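Local atomic coordinates of hypothetical protein (Streptococcus pneumoniae, PDB entry 2HIY), a protein that is of unknown function, a conserved bacterial protein of the DUF1697 family whose chain folds round two four-stranded antiparallel sheets. Residues Gly13-Gly18 with Tyr42-Asn47; Asn20-Ala25 with Tyr71-Ser76. All coordinates share one frame; numbering follows the deposited sequence.

Interaction 1 (Gly13-Gly18 with Tyr42-Asn47)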
loop_
_atom_site.group_PDB
_atom_site.type_symbol
_atom_site.label_atom_id
_atom_site.label_comp_id
_atom_site.label_asym_id
_atom_site.label_seq_id
_atom_site.Cartn_x
_atom_site.Cartn_y
_atom_site.Cartn_z
ATOM N N GLY D 13 15.667 5.695 -9.151
ATOM C CA GLY D 13 14.783 4.604 -9.474
ATOM C C GLY D 13 15.161 3.231 -8.967
ATOM O O GLY D 13 14.515 2.259 -9.342
ATOM N N ILE D 14 16.186 3.131 -8.119
ATOM C CA ILE D 14 16.620 1.807 -7.669
ATOM C C ILE D 14 16.047 1.389 -6.323
ATOM O O ILE D 14 15.652 2.239 -5.513
ATOM C CB ILE D 14 18.170 1.652 -7.679
ATOM C CG1 ILE D 14 18.878 2.481 -6.597
ATOM C CG2 ILE D 14 18.729 1.954 -9.066
ATOM C CD1 ILE D 14 20.319 2.005 -6.339
ATOM N N ASN D 15 16.001 0.081 -6.102
ATOM C CA ASN D 15 15.583 -0.490 -4.818
ATOM C C ASN D 15 14.232 0.023 -4.338
ATOM O O ASN D 15 14.061 0.351 -3.161
ATOM C CB ASN D 15 16.666 -0.264 -3.761
ATOM C CG ASN D 15 17.916 -1.053 -4.063
ATOM O OD1 ASN D 15 17.846 -2.168 -4.560
ATOM N ND2 ASN D 15 19.075 -0.444 -3.821
ATOM N N VAL D 16 13.290 0.117 -5.274
ATOM C CA VAL D 16 11.908 0.516 -4.967
ATOM C C VAL D 16 10.937 -0.418 -5.690
ATOM O O VAL D 16 11.304 -1.065 -6.683
ATOM C CB VAL D 16 11.630 1.985 -5.379
ATOM C CG1 VAL D 16 12.415 2.955 -4.508
ATOM C CG2 VAL D 16 11.951 2.215 -6.842
ATOM N N GLY D 17 9.707 -0.487 -5.189
ATOM C CA GLY D 17 8.621 -1.223 -5.854
ATOM C C GLY D 17 8.923 -2.671 -6.183
ATOM O O GLY D 17 8.455 -3.192 -7.200
ATOM N N GLY D 18 9.721 -3.315 -5.329
ATOM C CA GLY D 18 10.073 -4.725 -5.488
ATOM C C GLY D 18 10.907 -5.080 -6.708
ATOM O O GLY D 18 10.949 -6.249 -7.114
ATOM N N TYR D 42 26.070 5.510 0.539
ATOM C CA TYR D 42 25.244 6.074 1.590
ATOM C C TYR D 42 23.842 5.561 1.362
ATOM O O TYR D 42 23.288 5.724 0.259
ATOM C CB TYR D 42 25.272 7.603 1.545
ATOM C CG TYR D 42 24.280 8.239 2.501
ATOM C CD1 TYR D 42 24.390 8.054 3.881
ATOM C CD2 TYR D 42 23.206 8.994 2.023
ATOM C CE1 TYR D 42 23.456 8.643 4.765
ATOM C CE2 TYR D 42 22.279 9.560 2.880
ATOM C CZ TYR D 42 22.408 9.376 4.244
ATOM O OH TYR D 42 21.486 9.951 5.098
ATOM N N ILE D 43 23.295 4.918 2.390
ATOM C CA ILE D 43 21.951 4.332 2.367
ATOM C C ILE D 43 21.769 3.439 1.127
ATOM O O ILE D 43 22.730 2.813 0.690
ATOM C CB ILE D 43 20.780 5.380 2.660
ATOM C CG1 ILE D 43 20.702 6.500 1.609
ATOM C CG2 ILE D 43 20.901 5.905 4.116
ATOM C CD1 ILE D 43 19.535 7.501 1.807
ATOM N N ASN D 44 20.558 3.369 0.578
ATOM C CA ASN D 44 20.255 2.343 -0.424
ATOM C C ASN D 44 19.615 2.911 -1.688
ATOM O O ASN D 44 19.302 2.150 -2.621
ATOM C CB ASN D 44 19.388 1.232 0.206
ATOM C CG ASN D 44 19.561 -0.120 -0.483
ATOM O OD1 ASN D 44 20.646 -0.461 -0.961
ATOM N ND2 ASN D 44 18.482 -0.909 -0.524
ATOM N N SER D 45 19.463 4.231 -1.752
ATOM C CA SER D 45 18.765 4.849 -2.873
ATOM C C SER D 45 19.657 5.129 -4.062
ATOM O O SER D 45 19.183 5.597 -5.097
ATOM C CB SER D 45 18.112 6.171 -2.462
ATOM O OG SER D 45 19.081 7.116 -2.016
ATOM N N GLY D 46 20.946 4.847 -3.934
ATOM C CA GLY D 46 21.864 5.035 -5.047
ATOM C C GLY D 46 22.723 6.275 -4.890
ATOM O O GLY D 46 22.652 7.200 -5.710
ATOM N N ASN D 47 23.582 6.270 -3.866
ATOM C CA ASN D 47 24.485 7.375 -3.567
ATOM C C ASN D 47 25.835 6.736 -3.356
ATOM O O ASN D 47 26.073 6.123 -2.292
ATOM C CB ASN D 47 24.050 8.104 -2.283
ATOM C CG ASN D 47 22.623 8.562 -2.350
ATOM O OD1 ASN D 47 22.302 9.456 -3.136
ATOM N ND2 ASN D 47 21.746 7.934 -1.578
HETATM O O HOH W 1 16.873 5.355 -6.171
HETATM O O HOH W 2 18.962 -3.579 -2.142
#

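Interaction 2 (Asn20-Ala25 with Tyr71-Ser76)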
loop_
_atom_site.group_PDB
_atom_site.type_symbol
_atom_site.label_atom_id
_atom_site.label_comp_id
_atom_site.label_asym_id
_atom_site.label_seq_id
_atom_site.Cartn_x
_atom_site.Cartn_y
_atom_site.Cartn_z
ATOM N N ASN D 20 14.318 -3.338 -9.594
ATOM C CA ASN D 20 15.490 -2.471 -9.784
ATOM C C ASN D 20 16.460 -2.621 -8.624
ATOM O O ASN D 20 16.964 -1.643 -8.089
ATOM C CB ASN D 20 15.088 -1.002 -10.016
ATOM C CG ASN D 20 14.345 -0.796 -11.321
ATOM O OD1 ASN D 20 14.017 -1.756 -12.032
ATOM N ND2 ASN D 20 14.111 0.468 -11.659
ATOM N N LYS D 21 16.722 -3.873 -8.276
ATOM C CA LYS D 21 17.467 -4.206 -7.075
ATOM C C LYS D 21 18.966 -4.060 -7.304
ATOM O O LYS D 21 19.521 -4.598 -8.240
ATOM C CB LYS D 21 17.162 -5.643 -6.627
ATOM C CG LYS D 21 17.846 -6.009 -5.306
ATOM C CD LYS D 21 17.323 -7.320 -4.715
ATOM C CE LYS D 21 18.190 -7.763 -3.531
ATOM N NZ LYS D 21 17.954 -9.181 -3.108
ATOM N N VAL D 22 19.590 -3.321 -6.396
ATOM C CA VAL D 22 21.031 -3.163 -6.383
ATOM C C VAL D 22 21.487 -3.399 -4.955
ATOM O O VAL D 22 21.015 -2.705 -4.042
ATOM C CB VAL D 22 21.448 -1.755 -6.841
ATOM C CG1 VAL D 22 22.987 -1.624 -6.830
ATOM C CG2 VAL D 22 20.866 -1.437 -8.220
ATOM N N VAL D 23 22.380 -4.366 -4.771
ATOM C CA VAL D 23 22.931 -4.639 -3.451
ATOM C C VAL D 23 24.196 -3.801 -3.315
ATOM O O VAL D 23 25.130 -3.954 -4.104
ATOM C CB VAL D 23 23.206 -6.135 -3.273
ATOM C CG1 VAL D 23 23.855 -6.419 -1.914
ATOM C CG2 VAL D 23 21.905 -6.931 -3.401
HETATM N N MSE D 24 24.232 -2.935 -2.309
HETATM C CA MSE D 24 25.312 -1.955 -2.178
HETATM C C MSE D 24 26.671 -2.620 -2.071
HETATM O O MSE D 24 27.609 -2.211 -2.739
HETATM C CB MSE D 24 25.088 -1.001 -0.992
HETATM C CG MSE D 24 23.995 0.017 -1.243
HETATM SE SE MSE D 24 24.218 1.135 -2.849
HETATM C CE MSE D 24 22.658 0.474 -3.801
ATOM N N ALA D 25 26.806 -3.662 -1.261
ATOM C CA ALA D 25 28.102 -4.309 -1.170
ATOM C C ALA D 25 28.562 -4.875 -2.519
ATOM O O ALA D 25 29.771 -4.893 -2.818
ATOM C CB ALA D 25 28.085 -5.406 -0.107
ATOM N N TYR D 71 23.284 -3.395 -14.719
ATOM C CA TYR D 71 22.043 -2.852 -14.131
ATOM C C TYR D 71 21.337 -2.007 -15.175
ATOM O O TYR D 71 21.314 -0.790 -15.058
ATOM C CB TYR D 71 22.361 -1.967 -12.906
ATOM C CG TYR D 71 23.103 -2.728 -11.842
ATOM C CD1 TYR D 71 22.433 -3.616 -10.998
ATOM C CD2 TYR D 71 24.497 -2.582 -11.683
ATOM C CE1 TYR D 71 23.125 -4.365 -10.026
ATOM C CE2 TYR D 71 25.201 -3.346 -10.733
ATOM C CZ TYR D 71 24.511 -4.208 -9.894
ATOM O OH TYR D 71 25.171 -4.953 -8.937
ATOM N N PRO D 72 20.741 -2.648 -16.189
ATOM C CA PRO D 72 20.235 -1.926 -17.355
ATOM C C PRO D 72 19.062 -0.996 -17.058
ATOM O O PRO D 72 18.751 -0.158 -17.907
ATOM C CB PRO D 72 19.843 -3.044 -18.348
ATOM C CG PRO D 72 20.033 -4.293 -17.660
ATOM C CD PRO D 72 20.619 -4.115 -16.319
ATOM N N PHE D 73 18.428 -1.123 -15.899
ATOM C CA PHE D 73 17.399 -0.166 -15.472
ATOM C C PHE D 73 17.987 1.151 -14.969
ATOM O O PHE D 73 17.247 2.107 -14.722
ATOM C CB PHE D 73 16.523 -0.807 -14.395
ATOM C CG PHE D 73 17.309 -1.472 -13.287
ATOM C CD1 PHE D 73 17.810 -0.710 -12.234
ATOM C CD2 PHE D 73 17.562 -2.847 -13.298
ATOM C CE1 PHE D 73 18.557 -1.298 -11.227
ATOM C CE2 PHE D 73 18.285 -3.436 -12.275
ATOM C CZ PHE D 73 18.778 -2.655 -11.230
ATOM N N ILE D 74 19.304 1.220 -14.792
ATOM C CA ILE D 74 19.951 2.506 -14.457
ATOM C C ILE D 74 20.279 3.185 -15.786
ATOM O O ILE D 74 21.268 2.847 -16.444
ATOM C CB ILE D 74 21.208 2.301 -13.574
ATOM C CG1 ILE D 74 20.789 1.664 -12.224
ATOM C CG2 ILE D 74 21.950 3.646 -13.373
ATOM C CD1 ILE D 74 21.940 1.355 -11.238
ATOM N N GLN D 75 19.405 4.088 -16.206
ATOM C CA GLN D 75 19.454 4.672 -17.539
ATOM C C GLN D 75 19.821 6.150 -17.561
ATOM O O GLN D 75 19.857 6.773 -18.630
ATOM C CB GLN D 75 18.108 4.425 -18.250
ATOM C CG GLN D 75 17.947 2.946 -18.614
ATOM C CD GLN D 75 16.588 2.567 -19.127
ATOM O OE1 GLN D 75 15.803 3.418 -19.544
ATOM N NE2 GLN D 75 16.301 1.268 -19.115
ATOM N N SER D 76 20.085 6.697 -16.379
ATOM C CA SER D 76 20.660 8.025 -16.233
ATOM C C SER D 76 21.438 8.022 -14.935
ATOM O O SER D 76 21.189 7.193 -14.041
ATOM C CB SER D 76 19.544 9.093 -16.144
ATOM O OG SER D 76 18.832 9.033 -14.893
HETATM O O HOH W 3 23.603 -5.930 -6.883
#

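Interaction 1 (Gly13-Gly18 with Tyr42-Asn47)
Asn15 and Ile14 carry the contact between loop 13-18 and the hairpin connection 42-47, the first through its amide and the second through its aliphatic branch. Asn15, in left-handed helical backbone conformation, carries CG beside its backbone N and anti to its carbonyl carbon (chi1 -67°), which brings the amide to the backbone of Asn44. Its ND2 donates to the backbone O of Asn44 at 2.9 Å, an almost straight bond (174° at the hydrogen) that lies in both the amide plane and the carbonyl plane. The Asn44 side chain, with CG anti to its backbone N, crosses that of Asn15 at about a right angle, yet the two amide planes are only 16° apart. A water bridges them, accepting from Asn44 ND2 and giving a weak bond to Asn15 OD1. That oxygen also takes the backbone N-H of Val22, so both ends of the Asn15 amide are held and its flip state is fixed. Ile14 places CG1 in the crowded position between backbone N and carbonyl carbon; from there CG1 lies 3.5 Å from Ser45 O, and CD1 reaches Gly46 CA at 3.6 Å, packing on backbone that bears no side chain. Beside it a second water accepts from Ile14 N and donates to Ser45 O at 2.6 Å. Within the connection from strand 39-41 to strand 47-52, Asn47 ND2 bonds to Ser45 OG and Tyr42 O. Loop 13-18, which follows strand 5-10, thus lies against this hairpin connection, with Met24 of helix 24-34 touching Ile14, Asn15 and Asn44.

Interaction 2 (Asn20-Ala25 with Tyr71-Ser76)
A type I beta turn, Tyr71 to Ile74, follows helix 56-70 and offers two aromatic rings to the segment leading into helix 24-34. The Phe73 ring is the main platform. Its CG sits in the crowded position between backbone N and carbonyl carbon (chi1 49°), and the ring lies flat against Asn20. Asn20 CA stands 3.6 Å from the centroid of the Phe73 ring, 13° off the normal, a CH-pi contact over the centre of the face. Farther along, the Asn20 amide stacks on the same ring with the planes 7° apart, bringing OD1 to 3.5 Å from Phe73 CG. The two side chains run in opposite directions, and Asn20 ND2 is held by the carbonyl of Gly13. Tyr71 CB covers part of the opposite face of the ring. Val22 comes in at the edge of Phe73 instead: CG2, anti to the carbonyl carbon, lies in the ring plane 3.8 Å from Phe73 CE1 and also touches Ile74 CD1, while CG1 sits over one face of Tyr71 near its rim. Glu30 holds the Tyr71 hydroxyl, and a water donates to Tyr71 OH at 2.8 Å while accepting from the N-cap residue's backbone, Val23 N, at 2.9 Å.

Overall arrangement
The centres of interactions 1 and 2 lie 8 Å apart, on the same side of the chain's centre. In sequence their segments alternate: 13-18, 20-25, 42-47, then 71-76. The connection from strand 5-10 to helix 24-34 supplies one segment to each contact, so it meets the turn before strand 47-52 and, farther on, the turn between helix 56-70 and strand 78-81. The two sites touch directly, for Asn15 N lies 2.8 Å from Asn20 O, a probable hydrogen bond. Within the DUF1697 region, the loop after strand 5-10 therefore touches two other loops of the antiparallel sheet of strands 39-41, 47-52, 5-10 and 78-81, those leading into strands 47-52 and 78-81.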